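Local structure of response regulator aspartate phosphatase I (Bacillus subtilis subsp. subtilis, 4I1A) at residues F188-A191 with G192-D196; L170-F173 with R174-E178. The protein dephosphorylates the sporulation phosphotransferase Spo0F and activates expression, excision and transfer of ICEBs1 by inactivating its repressor ImmR. One frame throughout, in Å; residues are numbered along the deposited sequence.

Interaction 1 (F188-A191 with G192-D196); sequences FIVA and GNLID
The carbonyls of Phe188 to Ala191 accept regular i to i+4 hydrogen bonds from the amides of Gly192 to Ile195, one alpha-helical turn on. Gly192 N to Phe188 O is the shortest, at 2.7 Å. Leu194 N lies 2.9 Å from Val190 O. Two pairs of side chains lie alongside each other on this turn. Val190 and Leu194 point the same way, and CG1 of Val190 meets CD1 of Leu194 at 3.8 Å. This branch of Val190 is anti to the backbone N (chi1 170°), which turns it to the leucine. Ile189 and Asn193 form the second pair. The amide ND2 of Asn193 sits 3.4 Å from Ile189 CG2 and hydrogen bonds to Ser162 OG on helix 159-173. CG1 of Ile195 lies 3.3 Å from Ala191 O, a close van der Waals contact. Gly192 adds no side chain to this mostly buried turn. Residues 188-196 lie in the predicted third TPR repeat and are packed on several sides. Val190 and Leu194 rest on helix 159-173, and Ile189 and Asn193 also reach helix 139-155. Ala191 and Ile195 touch helix 200-215, while Phe188 extends to helix 220-236.

Interaction 2 (L170-F173 with R174-E178); sequences LKIF and REYEE
Arg174, just past the end of helix 159-173, still makes the i to i+4 backbone bond to Leu170. Arg174 N donates to Leu170 O at 3.1 Å, with an N-H...O angle of 164°. The next bond is weak: Glu175 N reaches back three residues to Ile172 O at 3.3 Å, with an angle of 138°.

Two contacts are apolar. The methylene CG of Arg174 lies 3.5 Å from Leu170 CD1, and the two side chains cross at a slant. Ile172 CG2 approaches Tyr176 CE1 more loosely, at 4.4 Å.

The guanidinium of Arg174 is a cationic group lying on aliphatic atoms. Bends at chi2 and chi3 bring it back along the helix. One of its faces lies over Lys171 CA, and NH1 is 4.0 Å from Lys171 CG.

One contact pairs a ring edge with a carbonyl. Ile172 O lies in the plane of the Tyr176 ring, 3.8 Å from CD1. The Tyr176 hydroxyl makes a weak hydrogen bond to Glu139, and its ring touches Ile140 on helix 139-155. Phe173 packs between that helix and helix 180-196.

This is a helix C-terminus and its exit into the loop before helix 180-196, within the predicted second TPR repeat. One sound bond followed by a weak i to i+3 bond marks where the helix gives way. Beyond these bonds the segments meet mostly by van der Waals contact, with no salt bridge between them.

Overall arrangement
Interactions 2 and 1 follow one another in series, on consecutive helices and the loop between them, with their centres 19 Å apart. Interaction 2 is the C-terminal end of helix 159-173 and the start of the following loop. Interaction 1 is the C-terminal part of the next helix, 180-196. The nearest atoms of the two contacts are about 4 Å apart and do not touch. The helices still pack together. Phe173 meets the first turns of helix 180-196 (Gln182, Thr183, Cys186), and Leu170 meets Cys186. Interaction 1 faces the earlier part of helix 159-173 (Met163, Ala166), so the two helices run antiparallel. Interaction 1 is the more central, 9 Å from the centre of the chain against 24 Å for interaction 2.

Interaction 1 (F188-A191 with G192-D196)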
ATOM      1  N   PHE A 188       9.389  -5.364  -1.937  1.00 65.49           N
ATOM      2  CA  PHE A 188       8.144  -4.648  -1.632  1.00 61.70           C
ATOM      3  C   PHE A 188       8.447  -3.196  -1.326  1.00 54.31           C
ATOM      4  O   PHE A 188       7.704  -2.309  -1.728  1.00 55.75           O
ATOM      5  CB  PHE A 188       7.370  -5.260  -0.441  1.00 58.04           C
ATOM      6  CG  PHE A 188       6.589  -6.513  -0.773  1.00 54.77           C
ATOM      7  CD1 PHE A 188       6.712  -7.133  -2.010  1.00 52.10           C
ATOM      8  CD2 PHE A 188       5.741  -7.081   0.166  1.00 68.49           C
ATOM      9  CE1 PHE A 188       6.000  -8.307  -2.313  1.00 57.82           C
ATOM     10  CE2 PHE A 188       5.022  -8.254  -0.123  1.00 72.31           C
ATOM     11  CZ  PHE A 188       5.152  -8.868  -1.368  1.00 65.08           C
ATOM     12  N   ILE A 189       9.527  -2.950  -0.589  1.00 62.69           N
ATOM     13  CA  ILE A 189       9.898  -1.576  -0.254  1.00 59.14           C
ATOM     14  C   ILE A 189      10.230  -0.807  -1.534  1.00 50.61           C
ATOM     15  O   ILE A 189       9.753   0.314  -1.731  1.00 51.18           O
ATOM     16  CB  ILE A 189      11.098  -1.512   0.719  1.00 67.56           C
ATOM     17  CG1 ILE A 189      10.823  -2.340   1.973  1.00 71.93           C
ATOM     18  CG2 ILE A 189      11.403  -0.071   1.108  1.00 60.43           C
ATOM     19  CD1 ILE A 189       9.733  -1.773   2.838  1.00 72.93           C
ATOM     20  N   VAL A 190      11.047  -1.412  -2.395  1.00 54.77           N
ATOM     21  CA  VAL A 190      11.421  -0.785  -3.654  1.00 62.07           C
ATOM     22  C   VAL A 190      10.165  -0.415  -4.427  1.00 59.80           C
ATOM     23  O   VAL A 190       9.971   0.745  -4.806  1.00 59.11           O
ATOM     24  CB  VAL A 190      12.328  -1.699  -4.513  1.00 66.19           C
ATOM     25  CG1 VAL A 190      12.484  -1.123  -5.916  1.00 60.73           C
ATOM     26  CG2 VAL A 190      13.702  -1.869  -3.849  1.00 50.66           C
ATOM     27  N   ALA A 191       9.301  -1.407  -4.616  1.00 53.13           N
ATOM     28  CA  ALA A 191       8.044  -1.243  -5.349  1.00 51.06           C
ATOM     29  C   ALA A 191       7.063  -0.267  -4.689  1.00 54.41           C
ATOM     30  O   ALA A 191       6.380   0.479  -5.386  1.00 58.44           O
ATOM     31  CB  ALA A 191       7.389  -2.573  -5.543  1.00 50.88           C
ATOM     32  N   GLY A 192       6.983  -0.281  -3.356  1.00 52.24           N
ATOM     33  CA  GLY A 192       6.187   0.696  -2.621  1.00 45.42           C
ATOM     34  C   GLY A 192       6.684   2.117  -2.875  1.00 52.37           C
ATOM     35  O   GLY A 192       5.895   3.044  -3.067  1.00 52.33           O
ATOM     36  N   ASN A 193       8.002   2.292  -2.872  1.00 55.59           N
ATOM     37  CA  ASN A 193       8.592   3.588  -3.183  1.00 54.45           C
ATOM     38  C   ASN A 193       8.287   4.018  -4.615  1.00 57.88           C
ATOM     39  O   ASN A 193       7.957   5.175  -4.869  1.00 58.06           O
ATOM     40  CB  ASN A 193      10.096   3.544  -2.959  1.00 54.71           C
ATOM     41  CG  ASN A 193      10.472   3.671  -1.496  1.00 55.91           C
ATOM     42  OD1 ASN A 193      10.134   4.657  -0.847  1.00 57.67           O
ATOM     43  ND2 ASN A 193      11.187   2.673  -0.970  1.00 56.60           N
ATOM     44  N   LEU A 194       8.390   3.072  -5.545  1.00 56.53           N
ATOM     45  CA  LEU A 194       8.041   3.312  -6.940  1.00 57.72           C
ATOM     46  C   LEU A 194       6.568   3.706  -7.095  1.00 62.76           C
ATOM     47  O   LEU A 194       6.239   4.576  -7.906  1.00 62.71           O
ATOM     48  CB  LEU A 194       8.384   2.086  -7.803  1.00 54.29           C
ATOM     49  CG  LEU A 194       9.887   1.843  -7.961  1.00 62.45           C
ATOM     50  CD1 LEU A 194      10.205   0.491  -8.562  1.00 60.15           C
ATOM     51  CD2 LEU A 194      10.524   2.967  -8.790  1.00 61.75           C
ATOM     52  N   ILE A 195       5.690   3.068  -6.320  1.00 60.51           N
ATOM     53  CA  ILE A 195       4.274   3.438  -6.286  1.00 57.96           C
ATOM     54  C   ILE A 195       4.091   4.890  -5.826  1.00 59.24           C
ATOM     55  O   ILE A 195       3.348   5.659  -6.441  1.00 58.49           O
ATOM     56  CB  ILE A 195       3.457   2.488  -5.374  1.00 60.46           C
ATOM     57  CG1 ILE A 195       3.235   1.148  -6.072  1.00 56.34           C
ATOM     58  CG2 ILE A 195       2.101   3.094  -4.991  1.00 45.57           C
ATOM     59  CD1 ILE A 195       2.411   0.211  -5.269  1.00 51.53           C
ATOM     60  N   ASP A 196       4.786   5.272  -4.759  1.00 46.66           N
ATOM     61  CA  ASP A 196       4.746   6.654  -4.300  1.00 50.14           C
ATOM     62  C   ASP A 196       5.244   7.661  -5.347  1.00 59.57           C
ATOM     63  O   ASP A 196       4.895   8.834  -5.280  1.00 65.45           O
ATOM     64  CB  ASP A 196       5.514   6.816  -2.984  1.00 47.03           C
ATOM     65  CG  ASP A 196       4.843   6.104  -1.831  1.00 61.00           C
ATOM     66  OD1 ASP A 196       3.638   5.788  -1.949  1.00 69.56           O
ATOM     67  OD2 ASP A 196       5.516   5.872  -0.802  1.00 72.01           O
TER

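Interaction 2 (L170-F173 with R174-E178)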
ATOM      1  N   LEU A 170      18.698  -5.370  -0.728  1.00 79.43           N
ATOM      2  CA  LEU A 170      18.249  -6.287  -1.770  1.00 73.40           C
ATOM      3  C   LEU A 170      19.403  -6.958  -2.515  1.00 81.83           C
ATOM      4  O   LEU A 170      19.442  -8.184  -2.610  1.00 82.87           O
ATOM      5  CB  LEU A 170      17.332  -5.565  -2.763  1.00 74.02           C
ATOM      6  CG  LEU A 170      16.899  -6.372  -3.997  1.00 78.20           C
ATOM      7  CD1 LEU A 170      16.297  -7.726  -3.596  1.00 76.48           C
ATOM      8  CD2 LEU A 170      15.909  -5.574  -4.856  1.00 69.93           C
ATOM      9  N   LYS A 171      20.344  -6.165  -3.031  1.00 86.87           N
ATOM     10  CA  LYS A 171      21.467  -6.707  -3.810  1.00 96.63           C
ATOM     11  C   LYS A 171      22.296  -7.741  -3.040  1.00100.10           C
ATOM     12  O   LYS A 171      23.038  -8.526  -3.634  1.00101.31           O
ATOM     13  CB  LYS A 171      22.379  -5.586  -4.313  1.00106.48           C
ATOM     14  CG  LYS A 171      22.219  -5.249  -5.789  1.00110.78           C
ATOM     15  CD  LYS A 171      23.330  -4.305  -6.242  1.00112.30           C
ATOM     16  CE  LYS A 171      24.707  -4.868  -5.899  1.00114.17           C
ATOM     17  NZ  LYS A 171      25.825  -3.946  -6.250  1.00112.47           N
ATOM     18  N   ILE A 172      22.164  -7.735  -1.717  1.00 97.60           N
ATOM     19  CA  ILE A 172      22.843  -8.703  -0.870  1.00 96.13           C
ATOM     20  C   ILE A 172      21.938  -9.900  -0.575  1.00 96.85           C
ATOM     21  O   ILE A 172      22.358 -11.048  -0.720  1.00105.78           O
ATOM     22  CB  ILE A 172      23.324  -8.055   0.456  1.00 78.31           C
ATOM     23  CG1 ILE A 172      24.342  -6.945   0.173  1.00 79.40           C
ATOM     24  CG2 ILE A 172      23.928  -9.097   1.393  1.00 77.25           C
ATOM     25  CD1 ILE A 172      24.766  -6.165   1.413  1.00 80.79           C
ATOM     26  N   PHE A 173      20.697  -9.630  -0.170  1.00 89.74           N
ATOM     27  CA  PHE A 173      19.742 -10.690   0.182  1.00 88.89           C
ATOM     28  C   PHE A 173      19.484 -11.699  -0.947  1.00 92.40           C
ATOM     29  O   PHE A 173      19.289 -12.890  -0.682  1.00 84.55           O
ATOM     30  CB  PHE A 173      18.409 -10.093   0.652  1.00 79.90           C
ATOM     31  CG  PHE A 173      18.356  -9.779   2.128  1.00 77.89           C
ATOM     32  CD1 PHE A 173      18.773 -10.710   3.068  1.00 79.69           C
ATOM     33  CD2 PHE A 173      17.876  -8.546   2.577  1.00 74.66           C
ATOM     34  CE1 PHE A 173      18.720 -10.419   4.433  1.00 86.94           C
ATOM     35  CE2 PHE A 173      17.816  -8.245   3.943  1.00 68.59           C
ATOM     36  CZ  PHE A 173      18.235  -9.181   4.870  1.00 83.04           C
ATOM     37  N   ARG A 174      19.482 -11.218  -2.192  1.00 98.14           N
ATOM     38  CA  ARG A 174      19.242 -12.062  -3.367  1.00104.20           C
ATOM     39  C   ARG A 174      20.114 -13.316  -3.400  1.00107.32           C
ATOM     40  O   ARG A 174      19.629 -14.406  -3.710  1.00108.39           O
ATOM     41  CB  ARG A 174      19.468 -11.275  -4.663  1.00105.55           C
ATOM     42  CG  ARG A 174      18.544 -10.105  -4.861  1.00103.77           C
ATOM     43  CD  ARG A 174      18.171  -9.921  -6.321  1.00109.98           C
ATOM     44  NE  ARG A 174      19.341  -9.849  -7.188  1.00115.26           N
ATOM     45  CZ  ARG A 174      19.880  -8.716  -7.629  1.00123.21           C
ATOM     46  NH1 ARG A 174      19.353  -7.546  -7.288  1.00121.25           N
ATOM     47  NH2 ARG A 174      20.948  -8.754  -8.418  1.00130.37           N
ATOM     48  N   GLU A 175      21.397 -13.147  -3.087  1.00106.68           N
ATOM     49  CA  GLU A 175      22.368 -14.238  -3.129  1.00111.30           C
ATOM     50  C   GLU A 175      22.026 -15.364  -2.159  1.00120.65           C
ATOM     51  O   GLU A 175      21.681 -16.468  -2.576  1.00128.95           O
ATOM     52  CB  GLU A 175      23.768 -13.706  -2.826  1.00106.03           C
ATOM     53  CG  GLU A 175      24.206 -12.568  -3.733  1.00107.99           C
ATOM     54  CD  GLU A 175      24.219 -12.955  -5.203  1.00115.08           C
ATOM     55  OE1 GLU A 175      25.206 -13.590  -5.644  1.00124.55           O
ATOM     56  OE2 GLU A 175      23.243 -12.621  -5.914  1.00107.98           O
ATOM     57  N   TYR A 176      22.139 -15.070  -0.865  1.00127.57           N
ATOM     58  CA  TYR A 176      21.802 -16.014   0.194  1.00124.77           C
ATOM     59  C   TYR A 176      20.400 -16.600   0.006  1.00123.00           C
ATOM     60  O   TYR A 176      19.407 -16.025   0.441  1.00121.31           O
ATOM     61  CB  TYR A 176      21.911 -15.328   1.558  1.00123.18           C
ATOM     62  CG  TYR A 176      23.319 -14.906   1.941  1.00131.59           C
ATOM     63  CD1 TYR A 176      23.869 -13.717   1.467  1.00131.31           C
ATOM     64  CD2 TYR A 176      24.092 -15.691   2.793  1.00136.21           C
ATOM     65  CE1 TYR A 176      25.158 -13.329   1.825  1.00137.08           C
ATOM     66  CE2 TYR A 176      25.376 -15.312   3.156  1.00140.46           C
ATOM     67  CZ  TYR A 176      25.905 -14.132   2.669  1.00141.24           C
ATOM     68  OH  TYR A 176      27.182 -13.758   3.031  1.00143.79           O
ATOM     69  N   GLU A 177      20.338 -17.761  -0.639  1.00126.78           N
ATOM     70  CA  GLU A 177      19.071 -18.395  -0.992  1.00121.47           C
ATOM     71  C   GLU A 177      18.221 -18.822   0.211  1.00111.37           C
ATOM     72  O   GLU A 177      17.085 -19.268   0.042  1.00103.47           O
ATOM     73  CB  GLU A 177      19.312 -19.589  -1.925  1.00127.80           C
ATOM     74  CG  GLU A 177      20.349 -20.595  -1.427  1.00134.80           C
ATOM     75  CD  GLU A 177      21.750 -20.330  -1.968  1.00138.14           C
ATOM     76  OE1 GLU A 177      22.548 -21.292  -2.056  1.00139.03           O
ATOM     77  OE2 GLU A 177      22.056 -19.166  -2.303  1.00134.12           O
ATOM     78  N   GLU A 178      18.767 -18.683   1.415  1.00109.06           N
ATOM     79  CA  GLU A 178      18.021 -18.984   2.631  1.00107.45           C
ATOM     80  C   GLU A 178      17.178 -17.786   3.057  1.00100.15           C
ATOM     81  O   GLU A 178      16.410 -17.864   4.018  1.00 98.45           O
ATOM     82  CB  GLU A 178      18.969 -19.347   3.776  1.00112.65           C
ATOM     83  CG  GLU A 178      20.139 -20.223   3.376  1.00127.64           C
ATOM     84  CD  GLU A 178      21.358 -19.416   2.971  1.00135.67           C
ATOM     85  OE1 GLU A 178      22.257 -19.227   3.819  1.00136.81           O
ATOM     86  OE2 GLU A 178      21.419 -18.972   1.805  1.00138.88           O
TER